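Local coordinates for protein charybdin (Charybdis maritima, PDB 2B7U) that is a plant member of the ribosome-inactivating protein family, at residues A[82-96]-A[105-119]. Numbering follows the deposited sequence. Where two conformers were deposited one is given.
Sequences GYQMQGAGKWLELER and IEGSELLEFGPSYEE
Glu93 and Leu110 pair in parallel, as do Leu92 and Glu109, so that strands 91-93 and 109-110 run side by side. Glu109 N donates to Trp91 O, Glu93 N to Glu109 O, and Leu111 N to Glu93 O at 2.8 Å. Further on, Glu95 N donates to Phe113 O at 2.9 Å.

The Glu93 chain is extended, with CG anti to the backbone N (chi1 176°). This carries its carboxylate to the turn 105-108. There Glu93 OE2 accepts a hydrogen bond from Ile105 N at 3.0 Å, the donor lying above the carboxylate plane. Ser108 OG is 2.7 Å from Glu93 OE2. OE1 is held by Leu104 N, so both oxygens are engaged.

Ile105 CG2 sits over one face of the Trp91 indole, 4.1 Å from the centroid of its five-membered ring, a CH-pi contact. Gln84 CB covers the opposite face. Leu94 CD2 lies 3.9 Å from Pro115 CB. Leu94 CD1 meets Leu111 CD1 at 3.7 Å, while Leu111 CD2 packs against Leu92. Glu119 OE1 accepts from Gly114 N, and Ser116 OG caps the helix through Glu119 N.

Strand 109-110 forms one edge of the six-stranded mixed sheet, and strand 91-93 lies between it and strand 80-84. Leu92 and Leu111 touch Arg154 of helix 151-170, and the chain then enters helix 117-124.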
ATOM      1  N   GLY A  82      -9.477  -5.521   3.951  1.00 13.67           N
ATOM      2  CA  GLY A  82     -10.031  -6.863   4.086  1.00 13.16           C
ATOM      3  C   GLY A  82      -9.678  -7.744   2.920  1.00 13.07           C
ATOM      4  O   GLY A  82      -9.052  -7.304   1.980  1.00 12.95           O
ATOM      5  N   TYR A  83     -10.061  -9.005   3.019  1.00 12.84           N
ATOM      6  CA  TYR A  83      -9.819  -9.948   1.932  1.00 12.42           C
ATOM      7  C   TYR A  83     -10.878 -11.045   1.949  1.00 13.00           C
ATOM      8  O   TYR A  83     -11.557 -11.278   2.961  1.00 13.59           O
ATOM      9  CB  TYR A  83      -8.409 -10.523   1.998  1.00 13.23           C
ATOM     10  CG  TYR A  83      -8.264 -11.569   3.064  1.00 12.36           C
ATOM     11  CD1 TYR A  83      -8.416 -12.922   2.780  1.00 14.14           C
ATOM     12  CD2 TYR A  83      -7.981 -11.205   4.382  1.00 13.64           C
ATOM     13  CE1 TYR A  83      -8.320 -13.881   3.789  1.00 15.21           C
ATOM     14  CE2 TYR A  83      -7.875 -12.164   5.395  1.00 14.67           C
ATOM     15  CZ  TYR A  83      -8.025 -13.495   5.079  1.00 14.53           C
ATOM     16  OH  TYR A  83      -7.929 -14.448   6.073  1.00 16.09           O
ATOM     17  N   GLN A  84     -11.007 -11.700   0.804  1.00 13.88           N
ATOM     18  CA  GLN A  84     -12.015 -12.735   0.625  1.00 14.72           C
ATOM     19  C   GLN A  84     -11.398 -14.125   0.515  1.00 14.90           C
ATOM     20  O   GLN A  84     -10.495 -14.340  -0.289  1.00 15.61           O
ATOM     21  CB  GLN A  84     -12.801 -12.472  -0.647  1.00 14.89           C
ATOM     22  CG  GLN A  84     -14.039 -13.341  -0.750  1.00 15.95           C
ATOM     23  CD  GLN A  84     -14.908 -13.035  -1.938  1.00 15.70           C
ATOM     24  OE1 GLN A  84     -16.148 -13.084  -1.834  1.00 20.87           O
ATOM     25  NE2 GLN A  84     -14.294 -12.764  -3.066  1.00 15.77           N
ATOM     26  N   MET A  85     -11.944 -15.068   1.281  1.00 15.54           N
ATOM     27  CA  MET A  85     -11.572 -16.486   1.155  1.00 16.29           C
ATOM     28  C   MET A  85     -12.261 -17.110  -0.054  1.00 17.11           C
ATOM     29  O   MET A  85     -13.327 -16.656  -0.466  1.00 17.73           O
ATOM     30  CB  MET A  85     -11.943 -17.242   2.415  1.00 17.15           C
ATOM     31  CG  MET A  85     -11.101 -16.833   3.612  1.00 16.46           C
ATOM     32  SD  MET A  85     -11.491 -17.680   5.137  1.00 20.04           S
ATOM     33  CE  MET A  85     -10.775 -19.308   4.887  1.00 18.83           C
ATOM     34  N   GLN A  86     -11.652 -18.163  -0.607  1.00 16.90           N
ATOM     35  CA  GLN A  86     -12.087 -18.750  -1.875  1.00 18.09           C
ATOM     36  C   GLN A  86     -13.293 -19.676  -1.766  1.00 19.57           C
ATOM     37  O   GLN A  86     -14.149 -19.662  -2.647  1.00 21.72           O
ATOM     38  CB  GLN A  86     -10.935 -19.513  -2.533  1.00 17.84           C
ATOM     39  CG  GLN A  86     -11.249 -20.074  -3.906  1.00 17.07           C
ATOM     40  CD  GLN A  86     -10.009 -20.435  -4.685  1.00 17.04           C
ATOM     41  OE1 GLN A  86      -8.893 -20.249  -4.214  1.00 14.84           O
ATOM     42  NE2 GLN A  86     -10.195 -20.978  -5.870  1.00 19.59           N
ATOM     43  N   GLY A  87     -13.358 -20.471  -0.707  1.00 21.24           N
ATOM     44  CA  GLY A  87     -14.352 -21.539  -0.593  1.00 23.67           C
ATOM     45  C   GLY A  87     -15.772 -21.017  -0.602  1.00 25.12           C
ATOM     46  O   GLY A  87     -16.558 -21.322  -1.509  1.00 27.93           O
ATOM     47  N   ALA A  88     -16.112 -20.256   0.424  1.00 26.36           N
ATOM     48  CA  ALA A  88     -17.462 -19.730   0.578  1.00 26.46           C
ATOM     49  C   ALA A  88     -17.573 -18.258   0.146  1.00 26.46           C
ATOM     50  O   ALA A  88     -18.682 -17.740   0.013  1.00 26.77           O
ATOM     51  CB  ALA A  88     -17.909 -19.900   1.999  1.00 27.13           C
ATOM     52  N   GLY A  89     -16.439 -17.586  -0.081  1.00 25.45           N
ATOM     53  CA  GLY A  89     -16.445 -16.151  -0.407  1.00 24.55           C
ATOM     54  C   GLY A  89     -16.594 -15.278   0.833  1.00 23.44           C
ATOM     55  O   GLY A  89     -17.058 -14.148   0.739  1.00 23.58           O
ATOM     56  N   LYS A  90     -16.196 -15.813   1.985  1.00 22.42           N
ATOM     57  CA  LYS A  90     -16.282 -15.123   3.266  1.00 21.99           C
ATOM     58  C   LYS A  90     -15.286 -13.970   3.267  1.00 20.43           C
ATOM     59  O   LYS A  90     -14.139 -14.167   2.899  1.00 20.16           O
ATOM     60  CB  LYS A  90     -15.946 -16.076   4.402  1.00 22.30           C
ATOM     61  CG  LYS A  90     -15.789 -15.445   5.765  1.00 23.51           C
ATOM     62  CD  LYS A  90     -15.359 -16.482   6.775  1.00 25.30           C
ATOM     63  CE  LYS A  90     -15.472 -15.989   8.189  1.00 29.07           C
ATOM     64  NZ  LYS A  90     -14.205 -15.398   8.649  1.00 33.31           N
ATOM     65  N   TRP A  91     -15.752 -12.786   3.666  1.00 19.06           N
ATOM     66  CA  TRP A  91     -14.908 -11.601   3.829  1.00 18.25           C
ATOM     67  C   TRP A  91     -14.409 -11.466   5.254  1.00 18.06           C
ATOM     68  O   TRP A  91     -15.187 -11.614   6.205  1.00 18.18           O
ATOM     69  CB  TRP A  91     -15.683 -10.339   3.455  1.00 18.46           C
ATOM     70  CG  TRP A  91     -15.773 -10.157   1.996  1.00 16.66           C
ATOM     71  CD1 TRP A  91     -16.808 -10.505   1.189  1.00 18.34           C
ATOM     72  CD2 TRP A  91     -14.778  -9.571   1.143  1.00 17.06           C
ATOM     73  NE1 TRP A  91     -16.525 -10.172  -0.110  1.00 18.46           N
ATOM     74  CE2 TRP A  91     -15.284  -9.603  -0.174  1.00 18.07           C
ATOM     75  CE3 TRP A  91     -13.511  -9.024   1.358  1.00 18.01           C
ATOM     76  CZ2 TRP A  91     -14.560  -9.091  -1.272  1.00 17.33           C
ATOM     77  CZ3 TRP A  91     -12.793  -8.540   0.269  1.00 17.87           C
ATOM     78  CH2 TRP A  91     -13.319  -8.583  -1.031  1.00 18.38           C
ATOM     79  N   LEU A  92     -13.109 -11.224   5.378  1.00 16.86           N
ATOM     80  CA  LEU A  92     -12.459 -10.901   6.637  1.00 16.75           C
ATOM     81  C   LEU A  92     -12.048  -9.451   6.560  1.00 16.03           C
ATOM     82  O   LEU A  92     -11.557  -9.016   5.527  1.00 16.83           O
ATOM     83  CB  LEU A  92     -11.199 -11.733   6.832  1.00 16.80           C
ATOM     84  CG  LEU A  92     -11.311 -13.220   7.155  1.00 18.87           C
ATOM     85  CD1 LEU A  92     -12.131 -13.400   8.413  1.00 20.25           C
ATOM     86  CD2 LEU A  92     -11.863 -13.999   5.992  1.00 19.49           C
ATOM     87  N   GLU A  93     -12.214  -8.719   7.657  1.00 16.41           N
ATOM     88  CA  GLU A  93     -11.934  -7.301   7.686  1.00 16.01           C
ATOM     89  C   GLU A  93     -11.004  -6.935   8.841  1.00 14.83           C
ATOM     90  O   GLU A  93     -11.208  -7.384   9.971  1.00 14.55           O
ATOM     91  CB  GLU A  93     -13.274  -6.538   7.796  1.00 15.66           C
ATOM     92  CG  GLU A  93     -13.137  -5.056   7.936  1.00 18.00           C
ATOM     93  CD  GLU A  93     -14.446  -4.301   7.840  1.00 18.51           C
ATOM     94  OE1 GLU A  93     -14.430  -3.101   8.224  1.00 24.04           O
ATOM     95  OE2 GLU A  93     -15.463  -4.875   7.389  1.00 20.46           O
ATOM     96  N   LEU A  94     -10.016  -6.094   8.554  1.00 15.16           N
ATOM     97  CA  LEU A  94      -9.040  -5.640   9.536  1.00 16.71           C
ATOM     98  C   LEU A  94      -9.655  -4.551  10.398  1.00 18.02           C
ATOM     99  O   LEU A  94     -10.441  -3.738   9.926  1.00 18.49           O
ATOM    100  CB  LEU A  94      -7.774  -5.113   8.846  1.00 16.60           C
ATOM    101  CG  LEU A  94      -6.884  -6.218   8.251  1.00 18.30           C
ATOM    102  CD1 LEU A  94      -7.395  -6.728   6.917  1.00 21.53           C
ATOM    103  CD2 LEU A  94      -5.437  -5.731   8.072  1.00 20.28           C
ATOM    104  N   GLU A  95      -9.310  -4.559  11.673  1.00 18.95           N
ATOM    105  CA  GLU A  95      -9.770  -3.540  12.611  1.00 20.90           C
ATOM    106  C   GLU A  95      -9.326  -2.136  12.213  1.00 21.93           C
ATOM    107  O   GLU A  95      -8.389  -1.991  11.464  1.00 20.73           O
ATOM    108  CB  GLU A  95      -9.221  -3.858  14.010  1.00 20.07           C
ATOM    109  CG  GLU A  95      -9.839  -5.081  14.663  1.00 20.97           C
ATOM    110  CD  GLU A  95      -9.055  -5.548  15.887  1.00 21.23           C
ATOM    111  OE1 GLU A  95      -9.582  -6.361  16.674  1.00 24.46           O
ATOM    112  OE2 GLU A  95      -7.902  -5.122  16.059  1.00 24.43           O
ATOM    113  N   ARG A  96      -9.996  -1.135  12.797  1.00 25.31           N
ATOM    114  CA  ARG A  96      -9.794   0.330  12.621  1.00 27.22           C
ATOM    115  C   ARG A  96     -11.065   0.887  11.984  1.00 28.70           C
ATOM    116  O   ARG A  96     -12.076   0.966  12.666  1.00 31.04           O
ATOM    117  CB  ARG A  96      -8.534   0.696  11.846  0.65 28.36           C
ATOM    118  CG  ARG A  96      -7.245   0.213  12.510  0.65 29.65           C
ATOM    119  CD  ARG A  96      -6.831   1.021  13.719  0.65 30.25           C
ATOM    120  NE  ARG A  96      -5.596   1.739  13.434  0.65 31.58           N
ATOM    121  CZ  ARG A  96      -4.427   1.156  13.163  0.65 28.49           C
ATOM    122  NH1 ARG A  96      -4.309  -0.164  13.105  0.65 23.75           N
ATOM    123  NH2 ARG A  96      -3.370   1.915  12.912  0.65 29.10           N
ATOM    124  N   ILE A 105     -16.888  -3.483   5.195  1.00 22.37           N
ATOM    125  CA  ILE A 105     -17.249  -4.530   4.261  1.00 21.88           C
ATOM    126  C   ILE A 105     -18.477  -5.286   4.799  1.00 23.15           C
ATOM    127  O   ILE A 105     -18.412  -5.971   5.820  1.00 22.36           O
ATOM    128  CB  ILE A 105     -16.058  -5.490   4.048  1.00 21.90           C
ATOM    129  CG1 ILE A 105     -14.842  -4.700   3.545  1.00 21.16           C
ATOM    130  CG2 ILE A 105     -16.442  -6.605   3.073  1.00 21.25           C
ATOM    131  CD1 ILE A 105     -13.555  -5.498   3.513  1.00 20.31           C
ATOM    132  N   GLU A 106     -19.610  -5.150   4.122  1.00 24.80           N
ATOM    133  CA  GLU A 106     -20.837  -5.730   4.638  1.00 26.14           C
ATOM    134  C   GLU A 106     -20.705  -7.238   4.762  1.00 25.32           C
ATOM    135  O   GLU A 106     -20.261  -7.915   3.831  1.00 25.93           O
ATOM    136  CB  GLU A 106     -22.029  -5.395   3.738  1.00 26.48           C
ATOM    137  CG  GLU A 106     -23.370  -5.933   4.260  1.00 27.29           C
ATOM    138  CD  GLU A 106     -24.508  -5.749   3.263  1.00 29.15           C
ATOM    139  OE1 GLU A 106     -24.363  -4.923   2.329  1.00 35.69           O
ATOM    140  OE2 GLU A 106     -25.544  -6.431   3.416  1.00 34.66           O
ATOM    141  N   GLY A 107     -21.082  -7.760   5.923  1.00 25.36           N
ATOM    142  CA  GLY A 107     -21.122  -9.199   6.145  1.00 24.54           C
ATOM    143  C   GLY A 107     -19.793  -9.812   6.547  1.00 24.03           C
ATOM    144  O   GLY A 107     -19.693 -11.031   6.710  1.00 23.79           O
ATOM    145  N   SER A 108     -18.777  -8.976   6.720  1.00 22.86           N
ATOM    146  CA  SER A 108     -17.441  -9.455   7.080  1.00 22.30           C
ATOM    147  C   SER A 108     -17.331  -9.899   8.539  1.00 22.50           C
ATOM    148  O   SER A 108     -18.112  -9.487   9.402  1.00 21.80           O
ATOM    149  CB  SER A 108     -16.390  -8.368   6.806  1.00 22.14           C
ATOM    150  OG  SER A 108     -16.486  -7.317   7.748  1.00 21.20           O
ATOM    151  N   GLU A 109     -16.324 -10.724   8.783  1.00 22.07           N
ATOM    152  CA  GLU A 109     -15.899 -11.133  10.111  1.00 22.79           C
ATOM    153  C   GLU A 109     -14.648 -10.322  10.440  1.00 21.62           C
ATOM    154  O   GLU A 109     -13.746 -10.260   9.631  1.00 20.35           O
ATOM    155  CB  GLU A 109     -15.599 -12.633  10.076  1.00 22.80           C
ATOM    156  CG  GLU A 109     -14.922 -13.207  11.311  1.00 25.73           C
ATOM    157  CD  GLU A 109     -14.963 -14.722  11.318  1.00 26.95           C
ATOM    158  OE1 GLU A 109     -13.889 -15.357  11.318  1.00 34.13           O
ATOM    159  OE2 GLU A 109     -16.077 -15.289  11.279  1.00 33.19           O
ATOM    160  N   LEU A 110     -14.615  -9.652  11.585  1.00 20.63           N
ATOM    161  CA  LEU A 110     -13.466  -8.861  11.949  1.00 20.78           C
ATOM    162  C   LEU A 110     -12.331  -9.736  12.420  1.00 20.35           C
ATOM    163  O   LEU A 110     -12.526 -10.632  13.260  1.00 19.28           O
ATOM    164  CB  LEU A 110     -13.802  -7.855  13.046  1.00 21.82           C
ATOM    165  CG  LEU A 110     -14.739  -6.740  12.609  1.00 23.84           C
ATOM    166  CD1 LEU A 110     -15.447  -6.152  13.844  1.00 26.65           C
ATOM    167  CD2 LEU A 110     -14.006  -5.685  11.801  1.00 25.75           C
ATOM    168  N   LEU A 111     -11.150  -9.442  11.904  1.00 18.86           N
ATOM    169  CA  LEU A 111      -9.890 -10.046  12.329  1.00 18.89           C
ATOM    170  C   LEU A 111      -9.458  -9.422  13.653  1.00 19.59           C
ATOM    171  O   LEU A 111      -9.950  -8.348  14.049  1.00 19.45           O
ATOM    172  CB  LEU A 111      -8.809  -9.784  11.280  1.00 18.49           C
ATOM    173  CG  LEU A 111      -9.102 -10.402   9.914  1.00 17.31           C
ATOM    174  CD1 LEU A 111      -8.240  -9.778   8.829  1.00 16.22           C
ATOM    175  CD2 LEU A 111      -8.888 -11.914   9.985  1.00 18.87           C
ATOM    176  N   GLU A 112      -8.519 -10.083  14.322  1.00 19.92           N
ATOM    177  CA  GLU A 112      -8.025  -9.637  15.624  1.00 20.55           C
ATOM    178  C   GLU A 112      -6.884  -8.645  15.498  1.00 20.05           C
ATOM    179  O   GLU A 112      -6.109  -8.460  16.429  1.00 20.95           O
ATOM    180  CB  GLU A 112      -7.566 -10.849  16.447  1.00 20.87           C
ATOM    181  CG  GLU A 112      -8.691 -11.836  16.688  1.00 23.19           C
ATOM    182  CD  GLU A 112      -8.274 -13.034  17.534  1.00 24.58           C
ATOM    183  OE1 GLU A 112      -8.935 -14.098  17.422  1.00 30.18           O
ATOM    184  OE2 GLU A 112      -7.320 -12.903  18.344  1.00 29.55           O
ATOM    185  N   PHE A 113      -6.775  -7.982  14.354  1.00 18.58           N
ATOM    186  CA  PHE A 113      -5.719  -7.025  14.129  1.00 18.52           C
ATOM    187  C   PHE A 113      -6.114  -5.995  13.095  1.00 17.97           C
ATOM    188  O   PHE A 113      -7.019  -6.220  12.304  1.00 17.03           O
ATOM    189  CB  PHE A 113      -4.411  -7.740  13.717  1.00 18.94           C
ATOM    190  CG  PHE A 113      -4.565  -8.726  12.566  1.00 19.11           C
ATOM    191  CD1 PHE A 113      -4.414  -8.313  11.254  1.00 18.52           C
ATOM    192  CD2 PHE A 113      -4.855 -10.059  12.811  1.00 18.84           C
ATOM    193  CE1 PHE A 113      -4.544  -9.236  10.192  1.00 19.97           C
ATOM    194  CE2 PHE A 113      -5.001 -10.982  11.764  1.00 19.70           C
ATOM    195  CZ  PHE A 113      -4.836 -10.563  10.457  1.00 18.98           C
ATOM    196  N   GLY A 114      -5.453  -4.853  13.179  1.00 18.71           N
ATOM    197  CA  GLY A 114      -5.569  -3.783  12.207  1.00 19.28           C
ATOM    198  C   GLY A 114      -4.464  -3.873  11.182  1.00 20.40           C
ATOM    199  O   GLY A 114      -3.636  -4.767  11.250  1.00 20.02           O
ATOM    200  N   PRO A 115      -4.455  -2.942  10.206  1.00 21.64           N
ATOM    201  CA  PRO A 115      -3.509  -2.895   9.103  1.00 22.86           C
ATOM    202  C   PRO A 115      -2.120  -2.334   9.424  1.00 23.04           C
ATOM    203  O   PRO A 115      -1.217  -2.395   8.573  1.00 24.56           O
ATOM    204  CB  PRO A 115      -4.234  -1.995   8.090  1.00 22.82           C
ATOM    205  CG  PRO A 115      -5.014  -1.060   8.913  1.00 23.28           C
ATOM    206  CD  PRO A 115      -5.464  -1.866  10.098  1.00 22.08           C
ATOM    207  N   SER A 116      -1.908  -1.821  10.631  1.00 23.15           N
ATOM    208  CA  SER A 116      -0.587  -1.260  10.917  1.00 23.57           C
ATOM    209  C   SER A 116       0.396  -2.407  11.003  1.00 22.86           C
ATOM    210  O   SER A 116       0.032  -3.514  11.410  1.00 22.85           O
ATOM    211  CB  SER A 116      -0.586  -0.456  12.203  1.00 24.20           C
ATOM    212  OG  SER A 116      -0.591  -1.281  13.346  1.00 25.08           O
ATOM    213  N   TYR A 117       1.647  -2.158  10.625  1.00 22.71           N
ATOM    214  CA  TYR A 117       2.662  -3.214  10.687  1.00 21.61           C
ATOM    215  C   TYR A 117       3.003  -3.657  12.111  1.00 21.55           C
ATOM    216  O   TYR A 117       3.357  -4.809  12.303  1.00 20.71           O
ATOM    217  CB  TYR A 117       3.937  -2.829   9.920  1.00 22.21           C
ATOM    218  CG  TYR A 117       3.717  -2.714   8.448  1.00 21.72           C
ATOM    219  CD1 TYR A 117       3.963  -1.524   7.787  1.00 23.25           C
ATOM    220  CD2 TYR A 117       3.228  -3.802   7.711  1.00 24.11           C
ATOM    221  CE1 TYR A 117       3.742  -1.409   6.432  1.00 23.81           C
ATOM    222  CE2 TYR A 117       2.997  -3.708   6.337  1.00 22.71           C
ATOM    223  CZ  TYR A 117       3.256  -2.499   5.709  1.00 25.06           C
ATOM    224  OH  TYR A 117       3.019  -2.378   4.359  1.00 23.51           O
ATOM    225  N   GLU A 118       2.859  -2.776  13.095  1.00 21.76           N
ATOM    226  CA  GLU A 118       3.013  -3.172  14.491  1.00 23.13           C
ATOM    227  C   GLU A 118       2.010  -4.276  14.835  1.00 21.35           C
ATOM    228  O   GLU A 118       2.377  -5.287  15.451  1.00 21.09           O
ATOM    229  CB  GLU A 118       2.801  -1.957  15.411  1.00 23.75           C
ATOM    230  CG  GLU A 118       2.857  -2.231  16.895  1.00 26.61           C
ATOM    231  CD  GLU A 118       2.839  -0.943  17.725  1.00 27.64           C
ATOM    232  OE1 GLU A 118       2.577   0.148  17.160  1.00 34.97           O
ATOM    233  OE2 GLU A 118       3.090  -1.016  18.948  1.00 34.87           O
ATOM    234  N   GLU A 119       0.754  -4.068  14.437  1.00 20.82           N
ATOM    235  CA  GLU A 119      -0.314  -5.031  14.731  1.00 20.99           C
ATOM    236  C   GLU A 119      -0.200  -6.275  13.877  1.00 19.00           C
ATOM    237  O   GLU A 119      -0.387  -7.383  14.378  1.00 18.93           O
ATOM    238  CB  GLU A 119      -1.686  -4.389  14.530  1.00 21.22           C
ATOM    239  CG  GLU A 119      -1.953  -3.271  15.555  1.00 24.58           C
ATOM    240  CD  GLU A 119      -3.435  -3.047  15.872  1.00 25.77           C
ATOM    241  OE1 GLU A 119      -4.290  -3.799  15.366  1.00 30.44           O
ATOM    242  OE2 GLU A 119      -3.736  -2.109  16.659  1.00 30.36           O
TER
HETATM  243  O   HOH W   1     -18.550 -12.704   4.287  1.00 28.57           O
HETATM  244  O   HOH W   2      -7.938  -6.868  18.645  1.00 30.34           O
HETATM  245  O   HOH W   3      -6.587  -2.174  16.216  1.00 44.84           O